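Local atomic coordinates of hypothetical nigD-like protein (Bacteroides caccae, PDB entry 3QWN), a protein that is of unknown function but, as a NigD-like protein, probably acts as an immunity protein or antitoxin, perhaps protecting its producer from a bacteriocin. Residues Lys119-Lys124 against Glu156-Arg161. Residues are numbered along the deposited sequence; the frame is centred on the assembly and turned at random.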
loop_
_atom_site.group_PDB
_atom_site.type_symbol
_atom_site.label_atom_id
_atom_site.label_comp_id
_atom_site.label_asym_id
_atom_site.label_seq_id
_atom_site.Cartn_x
_atom_site.Cartn_y
_atom_site.Cartn_z
ATOM N N LYS A 119 -10.483 -13.452 -0.735
ATOM C CA LYS A 119 -11.172 -14.548 -1.383
ATOM C C LYS A 119 -12.085 -13.839 -2.380
ATOM O O LYS A 119 -12.924 -13.019 -1.993
ATOM C CB LYS A 119 -11.885 -15.495 -0.382
ATOM C CG LYS A 119 -10.961 -16.553 0.243
ATOM C CD LYS A 119 -11.026 -17.909 -0.483
ATOM C CE LYS A 119 -10.549 -19.081 0.351
ATOM N NZ LYS A 119 -10.636 -20.360 -0.413
ATOM N N VAL A 120 -11.791 -14.038 -3.679
ATOM C CA VAL A 120 -12.469 -13.383 -4.801
ATOM C C VAL A 120 -13.086 -14.414 -5.766
ATOM O O VAL A 120 -13.005 -15.627 -5.552
ATOM C CB VAL A 120 -11.464 -12.461 -5.573
ATOM C CG1 VAL A 120 -10.810 -11.442 -4.649
ATOM C CG2 VAL A 120 -10.405 -13.287 -6.325
ATOM N N ASN A 121 -13.728 -13.903 -6.818
ATOM C CA ASN A 121 -14.217 -14.681 -7.941
ATOM C C ASN A 121 -13.817 -13.901 -9.200
ATOM O O ASN A 121 -12.697 -14.070 -9.675
ATOM C CB ASN A 121 -15.696 -14.980 -7.844
ATOM C CG ASN A 121 -16.226 -15.780 -9.021
ATOM O OD1 ASN A 121 -15.478 -16.378 -9.820
ATOM N ND2 ASN A 121 -17.540 -15.796 -9.168
ATOM N N GLY A 122 -14.665 -12.980 -9.639
ATOM C CA GLY A 122 -14.402 -12.149 -10.809
ATOM C C GLY A 122 -15.545 -11.239 -11.196
ATOM O O GLY A 122 -16.685 -11.410 -10.743
ATOM N N GLY A 123 -15.214 -10.281 -12.053
ATOM C CA GLY A 123 -16.157 -9.328 -12.628
ATOM C C GLY A 123 -16.610 -8.200 -11.727
ATOM O O GLY A 123 -17.412 -7.364 -12.157
ATOM N N LYS A 124 -16.135 -8.194 -10.467
ATOM C CA LYS A 124 -16.466 -7.185 -9.455
ATOM C C LYS A 124 -15.200 -6.539 -8.961
ATOM O O LYS A 124 -14.195 -7.232 -8.725
ATOM C CB LYS A 124 -17.258 -7.795 -8.298
ATOM C CG LYS A 124 -18.741 -7.831 -8.610
ATOM C CD LYS A 124 -19.217 -9.221 -8.925
ATOM C CE LYS A 124 -20.705 -9.252 -9.114
ATOM N NZ LYS A 124 -21.200 -10.647 -9.155
ATOM N N GLU A 156 -16.613 -15.448 -2.506
ATOM C CA GLU A 156 -15.358 -15.745 -1.822
ATOM C C GLU A 156 -14.884 -17.135 -2.227
ATOM O O GLU A 156 -15.004 -18.087 -1.451
ATOM C CB GLU A 156 -15.560 -15.618 -0.299
ATOM C CG GLU A 156 -15.912 -14.200 0.099
ATOM C CD GLU A 156 -16.210 -13.940 1.557
ATOM O OE1 GLU A 156 -16.534 -14.904 2.281
ATOM O OE2 GLU A 156 -16.162 -12.758 1.963
ATOM N N TYR A 157 -14.357 -17.246 -3.467
ATOM C CA TYR A 157 -13.962 -18.532 -4.033
ATOM C C TYR A 157 -12.451 -18.797 -4.056
ATOM O O TYR A 157 -12.031 -19.910 -3.726
ATOM C CB TYR A 157 -14.482 -18.660 -5.482
ATOM C CG TYR A 157 -15.971 -18.773 -5.694
ATOM C CD1 TYR A 157 -16.844 -18.998 -4.626
ATOM C CD2 TYR A 157 -16.516 -18.692 -6.972
ATOM C CE1 TYR A 157 -18.221 -19.165 -4.833
ATOM C CE2 TYR A 157 -17.891 -18.841 -7.191
ATOM C CZ TYR A 157 -18.741 -19.069 -6.122
ATOM O OH TYR A 157 -20.087 -19.206 -6.395
ATOM N N TYR A 158 -11.659 -17.843 -4.561
ATOM C CA TYR A 158 -10.210 -18.036 -4.798
ATOM C C TYR A 158 -9.360 -17.022 -4.076
ATOM O O TYR A 158 -9.710 -15.852 -4.016
ATOM C CB TYR A 158 -9.883 -17.953 -6.321
ATOM C CG TYR A 158 -10.918 -18.593 -7.219
ATOM C CD1 TYR A 158 -11.151 -19.968 -7.186
ATOM C CD2 TYR A 158 -11.669 -17.828 -8.103
ATOM C CE1 TYR A 158 -12.111 -20.557 -8.003
ATOM C CE2 TYR A 158 -12.642 -18.409 -8.915
ATOM C CZ TYR A 158 -12.849 -19.776 -8.874
ATOM O OH TYR A 158 -13.816 -20.358 -9.665
ATOM N N ASN A 159 -8.224 -17.457 -3.569
ATOM C CA ASN A 159 -7.301 -16.587 -2.861
ATOM C C ASN A 159 -6.575 -15.703 -3.845
ATOM O O ASN A 159 -6.176 -16.146 -4.924
ATOM C CB ASN A 159 -6.298 -17.402 -2.022
ATOM C CG ASN A 159 -6.939 -18.134 -0.864
ATOM O OD1 ASN A 159 -7.641 -17.555 -0.024
ATOM N ND2 ASN A 159 -6.700 -19.425 -0.785
ATOM N N ARG A 160 -6.478 -14.435 -3.511
ATOM C CA ARG A 160 -5.818 -13.418 -4.312
ATOM C C ARG A 160 -5.234 -12.400 -3.374
ATOM O O ARG A 160 -5.860 -12.015 -2.394
ATOM C CB ARG A 160 -6.811 -12.753 -5.291
ATOM C CG ARG A 160 -6.169 -12.016 -6.490
ATOM C CD ARG A 160 -6.797 -10.631 -6.710
ATOM N NE ARG A 160 -7.991 -10.666 -7.563
ATOM C CZ ARG A 160 -8.934 -9.718 -7.614
ATOM N NH1 ARG A 160 -8.844 -8.631 -6.846
ATOM N NH2 ARG A 160 -9.982 -9.857 -8.423
ATOM N N ARG A 161 -4.019 -11.978 -3.654
ATOM C CA ARG A 161 -3.352 -10.939 -2.884
ATOM C C ARG A 161 -3.691 -9.584 -3.412
ATOM O O ARG A 161 -3.905 -9.413 -4.623
ATOM C CB ARG A 161 -1.834 -11.108 -2.929
ATOM C CG ARG A 161 -1.344 -12.221 -2.019
ATOM C CD ARG A 161 0.153 -12.247 -1.942
ATOM N NE ARG A 161 0.585 -13.233 -0.953
ATOM C CZ ARG A 161 1.817 -13.323 -0.479
ATOM N NH1 ARG A 161 2.759 -12.481 -0.894
ATOM N NH2 ARG A 161 2.115 -14.237 0.432
HETATM O O HOH W 1 -15.247 -18.575 -11.239
HETATM O O HOH W 2 -10.933 -6.254 -8.221
#
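A classic beta bulge opens the antiparallel pairing of strands 111-120 and 158-167 in the NigD-like C-terminal beta-sandwich domain: Tyr157 and Tyr158 both face Val120. Val120 N donates a nearly straight hydrogen bond to Tyr158 O (2.8 Å), and Val120 O accepts two N-H groups in return. Tyr158 N meets Val120 O in the carbonyl plane at 2.8 Å, whereas Tyr157 N comes to the same oxygen from above that plane at 3.0 Å and along a more bent path. The bulge sends both tyrosines alongside Asn121, whose CG is anti to the backbone N (chi1 179°). Its amide lies obliquely near CD2 and CE2 of Tyr157, the planes 43° apart, and stands more steeply, at 71°, to the ring of Tyr158. Asn121 ND2 is hydrogen-bonded to Glu155 OE1. Across the strand pair, Val120 crosses Arg160 at about a right angle and sets CG1 over the centre of one guanidinium face, 3.9 Å above the plane; bends at chi2 and chi3 of Arg160 bring that face round. Next to the bulge, Lys119 and Asn159 form a non-hydrogen-bonded pair with side chains running the same way, the lysine methylenes lying along Asn159 OD1, which is hydrogen-bonded to Asn117 ND2. A water in the plane of the Tyr158 ring joins its OH to Asn121 OD1, to which the water oxygen donates at 2.6 Å.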